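Local coordinates for protein 6-aminohexanoate-cyclic-dimer hydrolase (Arthrobacter sp., PDB 3A2Q) that hydrolyses the cyclic dimer of 6-aminohexanoate, a by-product of nylon-6 manufacture, to the linear dimer, at residues Y69-N83 / S93-Q105. The protein carries 1 engineered substitution. Numbering follows the deposited sequence.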
ATOM      1  N   TYR A  69     -15.407   3.538  -2.607  1.00 32.39           N
ATOM      2  CA  TYR A  69     -14.021   3.208  -2.291  1.00 31.78           C
ATOM      3  C   TYR A  69     -13.914   1.695  -2.171  1.00 31.25           C
ATOM      4  O   TYR A  69     -14.918   1.007  -1.979  1.00 31.55           O
ATOM      5  CB  TYR A  69     -13.566   3.893  -0.992  1.00 28.27           C
ATOM      6  CG  TYR A  69     -13.828   3.121   0.279  1.00 32.77           C
ATOM      7  CD1 TYR A  69     -12.831   2.336   0.858  1.00 30.12           C
ATOM      8  CD2 TYR A  69     -15.064   3.196   0.921  1.00 34.05           C
ATOM      9  CE1 TYR A  69     -13.056   1.649   2.051  1.00 31.22           C
ATOM     10  CE2 TYR A  69     -15.299   2.510   2.112  1.00 31.81           C
ATOM     11  CZ  TYR A  69     -14.291   1.741   2.671  1.00 34.18           C
ATOM     12  OH  TYR A  69     -14.518   1.071   3.850  1.00 33.27           O
ATOM     13  N   LEU A  70     -12.697   1.180  -2.301  1.00 29.15           N
ATOM     14  CA  LEU A  70     -12.459  -0.251  -2.222  1.00 29.91           C
ATOM     15  C   LEU A  70     -11.570  -0.616  -1.036  1.00 30.28           C
ATOM     16  O   LEU A  70     -10.680   0.140  -0.649  1.00 29.20           O
ATOM     17  CB  LEU A  70     -11.843  -0.738  -3.535  1.00 26.74           C
ATOM     18  CG  LEU A  70     -12.815  -0.691  -4.717  1.00 30.44           C
ATOM     19  CD1 LEU A  70     -12.062  -0.801  -6.031  1.00 29.39           C
ATOM     20  CD2 LEU A  70     -13.834  -1.811  -4.563  1.00 28.99           C
ATOM     21  N   LEU A  71     -11.823  -1.797  -0.485  1.00 31.13           N
ATOM     22  CA  LEU A  71     -11.117  -2.303   0.683  1.00 32.03           C
ATOM     23  C   LEU A  71     -10.352  -3.585   0.371  1.00 31.48           C
ATOM     24  O   LEU A  71     -10.877  -4.483  -0.278  1.00 33.90           O
ATOM     25  CB  LEU A  71     -12.146  -2.573   1.783  1.00 32.32           C
ATOM     26  CG  LEU A  71     -11.724  -2.855   3.219  1.00 37.55           C
ATOM     27  CD1 LEU A  71     -11.177  -1.579   3.836  1.00 33.30           C
ATOM     28  CD2 LEU A  71     -12.932  -3.352   4.009  1.00 36.50           C
ATOM     29  N   LYS A  72      -9.114  -3.673   0.842  1.00 29.59           N
ATOM     30  CA  LYS A  72      -8.297  -4.863   0.621  1.00 30.52           C
ATOM     31  C   LYS A  72      -8.869  -5.970   1.501  1.00 32.20           C
ATOM     32  O   LYS A  72      -9.270  -5.709   2.633  1.00 31.00           O
ATOM     33  CB  LYS A  72      -6.845  -4.587   1.021  1.00 26.64           C
ATOM     34  CG  LYS A  72      -5.871  -5.729   0.755  1.00 29.21           C
ATOM     35  CD  LYS A  72      -4.474  -5.351   1.214  1.00 27.34           C
ATOM     36  CE  LYS A  72      -3.433  -6.383   0.809  1.00 30.59           C
ATOM     37  NZ  LYS A  72      -2.075  -6.050   1.344  1.00 27.98           N
ATOM     38  N   ASP A  73      -8.919  -7.198   0.989  1.00 31.62           N
ATOM     39  CA  ASP A  73      -9.452  -8.300   1.782  1.00 32.14           C
ATOM     40  C   ASP A  73      -8.369  -8.887   2.677  1.00 32.19           C
ATOM     41  O   ASP A  73      -8.046 -10.077   2.604  1.00 34.82           O
ATOM     42  CB  ASP A  73     -10.051  -9.388   0.880  1.00 32.25           C
ATOM     43  CG  ASP A  73     -10.722 -10.498   1.677  1.00 37.80           C
ATOM     44  OD1 ASP A  73     -11.366 -10.187   2.701  1.00 36.25           O
ATOM     45  OD2 ASP A  73     -10.614 -11.676   1.278  1.00 36.21           O
ATOM     46  N   LEU A  74      -7.810  -8.028   3.525  1.00 32.66           N
ATOM     47  CA  LEU A  74      -6.760  -8.411   4.458  1.00 35.11           C
ATOM     48  C   LEU A  74      -6.721  -7.408   5.615  1.00 39.20           C
ATOM     49  O   LEU A  74      -6.895  -6.198   5.407  1.00 34.08           O
ATOM     50  CB  LEU A  74      -5.400  -8.417   3.754  1.00 33.60           C
ATOM     51  CG  LEU A  74      -4.220  -9.002   4.529  1.00 35.75           C
ATOM     52  CD1 LEU A  74      -4.387 -10.514   4.675  1.00 37.56           C
ATOM     53  CD2 LEU A  74      -2.929  -8.693   3.789  1.00 24.19           C
ATOM     54  N   THR A  75      -6.504  -7.922   6.823  1.00 35.43           N
ATOM     55  CA  THR A  75      -6.405  -7.102   8.031  1.00 39.51           C
ATOM     56  C   THR A  75      -7.721  -6.468   8.479  1.00 37.00           C
ATOM     57  O   THR A  75      -8.333  -6.921   9.450  1.00 35.66           O
ATOM     58  CB  THR A  75      -5.341  -5.985   7.856  1.00 40.56           C
ATOM     59  OG1 THR A  75      -4.122  -6.564   7.375  1.00 32.16           O
ATOM     60  CG2 THR A  75      -5.062  -5.288   9.194  1.00 33.63           C
ATOM     61  N   VAL A  76      -8.147  -5.413   7.790  1.00 34.30           N
ATOM     62  CA  VAL A  76      -9.389  -4.745   8.147  1.00 36.73           C
ATOM     63  C   VAL A  76     -10.529  -5.545   7.541  1.00 37.34           C
ATOM     64  O   VAL A  76     -10.374  -6.125   6.472  1.00 40.01           O
ATOM     65  CB  VAL A  76      -9.438  -3.291   7.611  1.00 36.39           C
ATOM     66  CG1 VAL A  76      -8.295  -2.484   8.197  1.00 38.56           C
ATOM     67  CG2 VAL A  76      -9.366  -3.289   6.098  1.00 45.47           C
ATOM     68  N   VAL A  77     -11.662  -5.592   8.233  1.00 35.20           N
ATOM     69  CA  VAL A  77     -12.811  -6.338   7.737  1.00 34.25           C
ATOM     70  C   VAL A  77     -14.084  -5.507   7.766  1.00 33.22           C
ATOM     71  O   VAL A  77     -14.150  -4.478   8.435  1.00 30.63           O
ATOM     72  CB  VAL A  77     -13.036  -7.628   8.560  1.00 31.83           C
ATOM     73  CG1 VAL A  77     -11.866  -8.579   8.367  1.00 35.14           C
ATOM     74  CG2 VAL A  77     -13.199  -7.291  10.035  1.00 32.18           C
ATOM     75  N   SER A  78     -15.089  -5.953   7.015  1.00 33.96           N
ATOM     76  CA  SER A  78     -16.379  -5.276   6.955  1.00 34.75           C
ATOM     77  C   SER A  78     -17.446  -6.247   7.460  1.00 37.85           C
ATOM     78  O   SER A  78     -17.469  -7.415   7.074  1.00 38.77           O
ATOM     79  CB  SER A  78     -16.685  -4.831   5.521  1.00 34.62           C
ATOM     80  OG  SER A  78     -16.560  -5.912   4.614  1.00 40.41           O
ATOM     81  N   GLN A  79     -18.319  -5.754   8.332  1.00 40.19           N
ATOM     82  CA  GLN A  79     -19.370  -6.567   8.943  1.00 41.58           C
ATOM     83  C   GLN A  79     -20.270  -7.320   7.968  1.00 40.19           C
ATOM     84  O   GLN A  79     -20.808  -6.743   7.027  1.00 38.75           O
ATOM     85  CB  GLN A  79     -20.227  -5.685   9.853  1.00 46.83           C
ATOM     86  CG  GLN A  79     -21.291  -6.428  10.637  1.00 54.96           C
ATOM     87  CD  GLN A  79     -22.007  -5.526  11.622  1.00 63.75           C
ATOM     88  OE1 GLN A  79     -22.616  -4.526  11.237  1.00 68.51           O
ATOM     89  NE2 GLN A  79     -21.935  -5.874  12.903  1.00 65.48           N
ATOM     90  N   GLY A  80     -20.417  -8.620   8.212  1.00 41.53           N
ATOM     91  CA  GLY A  80     -21.263  -9.454   7.378  1.00 42.20           C
ATOM     92  C   GLY A  80     -20.739  -9.817   6.000  1.00 45.25           C
ATOM     93  O   GLY A  80     -21.427 -10.503   5.242  1.00 44.49           O
ATOM     94  N   ASP A  81     -19.530  -9.378   5.665  1.00 43.56           N
ATOM     95  CA  ASP A  81     -18.973  -9.676   4.351  1.00 42.86           C
ATOM     96  C   ASP A  81     -17.909 -10.767   4.343  1.00 41.34           C
ATOM     97  O   ASP A  81     -17.239 -11.015   5.345  1.00 41.44           O
ATOM     98  CB  ASP A  81     -18.405  -8.404   3.724  1.00 43.48           C
ATOM     99  CG  ASP A  81     -19.432  -7.296   3.633  1.00 46.20           C
ATOM    100  OD1 ASP A  81     -20.577  -7.583   3.229  1.00 47.75           O
ATOM    101  OD2 ASP A  81     -19.096  -6.137   3.959  1.00 47.31           O
ATOM    102  N   ILE A  82     -17.772 -11.419   3.193  1.00 40.31           N
ATOM    103  CA  ILE A  82     -16.799 -12.484   3.007  1.00 38.54           C
ATOM    104  C   ILE A  82     -15.389 -11.990   3.333  1.00 38.19           C
ATOM    105  O   ILE A  82     -15.011 -10.884   2.952  1.00 37.32           O
ATOM    106  CB  ILE A  82     -16.824 -12.994   1.547  1.00 38.42           C
ATOM    107  CG1 ILE A  82     -18.167 -13.670   1.254  1.00 38.34           C
ATOM    108  CG2 ILE A  82     -15.683 -13.974   1.311  1.00 39.13           C
ATOM    109  CD1 ILE A  82     -18.389 -14.941   2.041  1.00 40.45           C
ATOM    110  N   ASN A  83     -14.621 -12.817   4.036  1.00 36.91           N
ATOM    111  CA  ASN A  83     -13.249 -12.476   4.408  1.00 37.04           C
ATOM    112  C   ASN A  83     -12.369 -13.697   4.164  1.00 37.78           C
ATOM    113  O   ASN A  83     -12.416 -14.660   4.928  1.00 41.01           O
ATOM    114  CB  ASN A  83     -13.190 -12.086   5.887  1.00 39.07           C
ATOM    115  CG  ASN A  83     -11.801 -11.671   6.328  1.00 40.22           C
ATOM    116  OD1 ASN A  83     -11.388 -11.950   7.455  1.00 37.58           O
ATOM    117  ND2 ASN A  83     -11.073 -10.994   5.445  1.00 38.69           N
ATOM    118  N   SER A  93     -14.646 -21.941   3.101  1.00 48.25           N
ATOM    119  CA  SER A  93     -15.437 -21.902   4.328  1.00 48.17           C
ATOM    120  C   SER A  93     -16.591 -20.909   4.255  1.00 47.17           C
ATOM    121  O   SER A  93     -17.559 -21.021   5.009  1.00 47.79           O
ATOM    122  CB  SER A  93     -14.552 -21.535   5.519  1.00 48.99           C
ATOM    123  OG  SER A  93     -14.288 -20.142   5.534  1.00 52.62           O
ATOM    124  N   GLY A  94     -16.482 -19.934   3.360  1.00 44.44           N
ATOM    125  CA  GLY A  94     -17.528 -18.934   3.234  1.00 43.05           C
ATOM    126  C   GLY A  94     -17.591 -18.022   4.446  1.00 45.11           C
ATOM    127  O   GLY A  94     -18.581 -17.322   4.659  1.00 45.66           O
ATOM    128  N   TYR A  95     -16.530 -18.030   5.247  1.00 46.74           N
ATOM    129  CA  TYR A  95     -16.457 -17.202   6.447  1.00 45.30           C
ATOM    130  C   TYR A  95     -16.781 -15.736   6.171  1.00 45.93           C
ATOM    131  O   TYR A  95     -16.393 -15.186   5.141  1.00 47.19           O
ATOM    132  CB  TYR A  95     -15.059 -17.299   7.074  1.00 46.06           C
ATOM    133  CG  TYR A  95     -14.817 -16.304   8.191  1.00 45.59           C
ATOM    134  CD1 TYR A  95     -15.517 -16.389   9.392  1.00 46.43           C
ATOM    135  CD2 TYR A  95     -13.913 -15.251   8.030  1.00 46.75           C
ATOM    136  CE1 TYR A  95     -15.329 -15.453  10.404  1.00 49.75           C
ATOM    137  CE2 TYR A  95     -13.718 -14.305   9.038  1.00 47.67           C
ATOM    138  CZ  TYR A  95     -14.431 -14.412  10.221  1.00 49.92           C
ATOM    139  OH  TYR A  95     -14.266 -13.473  11.216  1.00 50.03           O
ATOM    140  N   ARG A  96     -17.499 -15.114   7.100  1.00 43.60           N
ATOM    141  CA  ARG A  96     -17.856 -13.702   6.992  1.00 45.06           C
ATOM    142  C   ARG A  96     -17.508 -13.016   8.312  1.00 44.80           C
ATOM    143  O   ARG A  96     -17.751 -13.567   9.385  1.00 44.64           O
ATOM    144  CB  ARG A  96     -19.349 -13.542   6.697  1.00 43.19           C
ATOM    145  CG  ARG A  96     -19.754 -13.963   5.291  1.00 44.84           C
ATOM    146  CD  ARG A  96     -21.267 -13.971   5.120  1.00 44.80           C
ATOM    147  NE  ARG A  96     -21.660 -14.380   3.774  1.00 42.25           N
ATOM    148  CZ  ARG A  96     -21.766 -13.555   2.738  1.00 43.06           C
ATOM    149  NH1 ARG A  96     -21.518 -12.262   2.887  1.00 43.85           N
ATOM    150  NH2 ARG A  96     -22.114 -14.025   1.549  1.00 44.61           N
ATOM    151  N   ALA A  97     -16.932 -11.818   8.230  1.00 45.83           N
ATOM    152  CA  ALA A  97     -16.554 -11.068   9.426  1.00 45.87           C
ATOM    153  C   ALA A  97     -17.792 -10.634  10.203  1.00 46.45           C
ATOM    154  O   ALA A  97     -18.852 -10.401   9.619  1.00 47.25           O
ATOM    155  CB  ALA A  97     -15.727  -9.851   9.037  1.00 43.48           C
ATOM    156  N   ASP A  98     -17.654 -10.509  11.519  1.00 47.15           N
ATOM    157  CA  ASP A  98     -18.779 -10.118  12.362  1.00 46.83           C
ATOM    158  C   ASP A  98     -18.787  -8.653  12.784  1.00 45.77           C
ATOM    159  O   ASP A  98     -19.694  -8.223  13.500  1.00 44.50           O
ATOM    160  CB  ASP A  98     -18.819 -10.996  13.613  1.00 53.07           C
ATOM    161  CG  ASP A  98     -17.510 -10.980  14.373  1.00 61.23           C
ATOM    162  OD1 ASP A  98     -17.016  -9.877  14.684  1.00 63.46           O
ATOM    163  OD2 ASP A  98     -16.972 -12.071  14.659  1.00 69.29           O
ATOM    164  N   HIS A  99     -17.797  -7.882  12.345  1.00 41.09           N
ATOM    165  CA  HIS A  99     -17.737  -6.472  12.720  1.00 39.58           C
ATOM    166  C   HIS A  99     -17.041  -5.599  11.681  1.00 36.90           C
ATOM    167  O   HIS A  99     -16.505  -6.099  10.694  1.00 39.19           O
ATOM    168  CB  HIS A  99     -16.991  -6.320  14.043  1.00 38.17           C
ATOM    169  CG  HIS A  99     -15.532  -6.641  13.944  1.00 41.24           C
ATOM    170  ND1 HIS A  99     -15.057  -7.932  13.872  1.00 43.49           N
ATOM    171  CD2 HIS A  99     -14.447  -5.835  13.849  1.00 44.27           C
ATOM    172  CE1 HIS A  99     -13.743  -7.908  13.736  1.00 44.22           C
ATOM    173  NE2 HIS A  99     -13.348  -6.648  13.719  1.00 45.30           N
ATOM    174  N   ASP A 100     -17.060  -4.290  11.925  1.00 33.24           N
ATOM    175  CA  ASP A 100     -16.403  -3.317  11.057  1.00 32.63           C
ATOM    176  C   ASP A 100     -15.099  -2.889  11.726  1.00 32.77           C
ATOM    177  O   ASP A 100     -15.058  -2.670  12.938  1.00 32.85           O
ATOM    178  CB  ASP A 100     -17.251  -2.049  10.869  1.00 34.56           C
ATOM    179  CG  ASP A 100     -18.394  -2.228   9.889  1.00 36.78           C
ATOM    180  OD1 ASP A 100     -18.242  -2.995   8.916  1.00 37.76           O
ATOM    181  OD2 ASP A 100     -19.440  -1.572  10.084  1.00 43.03           O
ATOM    182  N   ALA A 101     -14.032  -2.773  10.946  1.00 31.27           N
ATOM    183  CA  ALA A 101     -12.764  -2.316  11.503  1.00 31.19           C
ATOM    184  C   ALA A 101     -12.944  -0.816  11.690  1.00 30.16           C
ATOM    185  O   ALA A 101     -13.809  -0.217  11.054  1.00 32.26           O
ATOM    186  CB  ALA A 101     -11.626  -2.588  10.530  1.00 28.29           C
ATOM    187  N   TYR A 102     -12.147  -0.205  12.561  1.00 29.18           N
ATOM    188  CA  TYR A 102     -12.258   1.231  12.776  1.00 28.72           C
ATOM    189  C   TYR A 102     -12.123   1.984  11.452  1.00 29.51           C
ATOM    190  O   TYR A 102     -12.841   2.948  11.206  1.00 28.74           O
ATOM    191  CB  TYR A 102     -11.180   1.706  13.753  1.00 28.15           C
ATOM    192  CG  TYR A 102     -11.376   1.245  15.182  1.00 31.17           C
ATOM    193  CD1 TYR A 102     -10.294   0.798  15.941  1.00 28.59           C
ATOM    194  CD2 TYR A 102     -12.636   1.281  15.788  1.00 33.78           C
ATOM    195  CE1 TYR A 102     -10.454   0.400  17.265  1.00 32.55           C
ATOM    196  CE2 TYR A 102     -12.807   0.884  17.120  1.00 35.88           C
ATOM    197  CZ  TYR A 102     -11.709   0.447  17.852  1.00 33.74           C
ATOM    198  OH  TYR A 102     -11.847   0.080  19.177  1.00 30.78           O
ATOM    199  N   PHE A 103     -11.196   1.541  10.605  1.00 29.89           N
ATOM    200  CA  PHE A 103     -10.974   2.175   9.308  1.00 26.42           C
ATOM    201  C   PHE A 103     -12.284   2.231   8.526  1.00 28.93           C
ATOM    202  O   PHE A 103     -12.654   3.276   7.993  1.00 25.80           O
ATOM    203  CB  PHE A 103      -9.942   1.382   8.486  1.00 30.61           C
ATOM    204  CG  PHE A 103      -9.549   2.047   7.186  1.00 28.52           C
ATOM    205  CD1 PHE A 103      -8.444   2.889   7.126  1.00 28.33           C
ATOM    206  CD2 PHE A 103     -10.291   1.838   6.027  1.00 31.29           C
ATOM    207  CE1 PHE A 103      -8.081   3.516   5.931  1.00 28.29           C
ATOM    208  CE2 PHE A 103      -9.940   2.459   4.829  1.00 26.22           C
ATOM    209  CZ  PHE A 103      -8.833   3.300   4.781  1.00 27.00           C
ATOM    210  N   VAL A 104     -12.975   1.095   8.458  1.00 28.91           N
ATOM    211  CA  VAL A 104     -14.239   1.005   7.733  1.00 31.30           C
ATOM    212  C   VAL A 104     -15.307   1.931   8.308  1.00 30.99           C
ATOM    213  O   VAL A 104     -16.033   2.578   7.561  1.00 32.97           O
ATOM    214  CB  VAL A 104     -14.764  -0.452   7.714  1.00 30.07           C
ATOM    215  CG1 VAL A 104     -16.161  -0.504   7.114  1.00 36.45           C
ATOM    216  CG2 VAL A 104     -13.822  -1.323   6.900  1.00 32.34           C
ATOM    217  N   GLN A 105     -15.398   2.005   9.632  1.00 31.87           N
ATOM    218  CA  GLN A 105     -16.389   2.872  10.268  1.00 30.48           C
ATOM    219  C   GLN A 105     -16.108   4.336   9.958  1.00 30.41           C
ATOM    220  O   GLN A 105     -17.026   5.105   9.671  1.00 30.17           O
ATOM    221  CB  GLN A 105     -16.390   2.669  11.782  1.00 27.19           C
ATOM    222  CG  GLN A 105     -16.673   1.246  12.222  1.00 33.68           C
ATOM    223  CD  GLN A 105     -16.765   1.123  13.729  1.00 38.71           C
ATOM    224  OE1 GLN A 105     -15.931   1.661  14.458  1.00 43.44           O
ATOM    225  NE2 GLN A 105     -17.774   0.405  14.205  1.00 38.50           N
TER
HETATM  226  O   HOH W   1     -22.131  -9.037  13.049  1.00 53.33           O
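Arg96 lays its guanidinium flat against Ile82: CD1 of Ile82 sits 3.6 Å above the plane, over the centre of the group. The arginine chain is extended from CG to NE, and at its edge NH1 donates to Gly80 O at 2.9 Å, in the carbonyl plane, which fixes the rotation of the group. Tyr95 and Asn83 run side by side in the same direction, amide and ring planes 52° apart; the backbone O of Asn83 meets the ring edge in plane, while its side-chain ND2 donates to Asp73 OD1, an oxygen that also takes a salt bridge from Lys117.

The backbones of Ile82 and Arg96 form a single beta bridge, flanked by the bonds from Ala97 N to Asp81 O and from Asn83 N to Tyr95 O; Gly80 N, within the type II turn from Ser78 to Asp81, reaches Ala97 O at 2.8 Å. Just before the turn, Val77 packs its CB 3.5 Å from Ala97 CB, and its CG2 lies over the His99 face in a CH-pi contact, 4.0 Å from the centroid.

In the amidase fold, residues 69-72 belong to strand 68-72 of the central mixed sheet, which carries Lys72, probably a member of the charge relay with Ser150, as in related amidases.

Asp100 OD1 takes the N-H of Gln79 almost straight (2.8 Å, 175°), though from above the carboxylate plane, while OD2 pairs with Arg108. With an alanine here both carboxylate oxygens are gone, which would probably leave Gln79 N without its bond and Arg108 without this countercharge.

Helix 102-110 packs on the strand through Val104, whose CG2, anti to the carbonyl carbon, is the branch turned to Leu71, 3.6 Å from its CD2, the two side chains crossing near a right angle. Phe103 turns its ring edge to Tyr69 CE1.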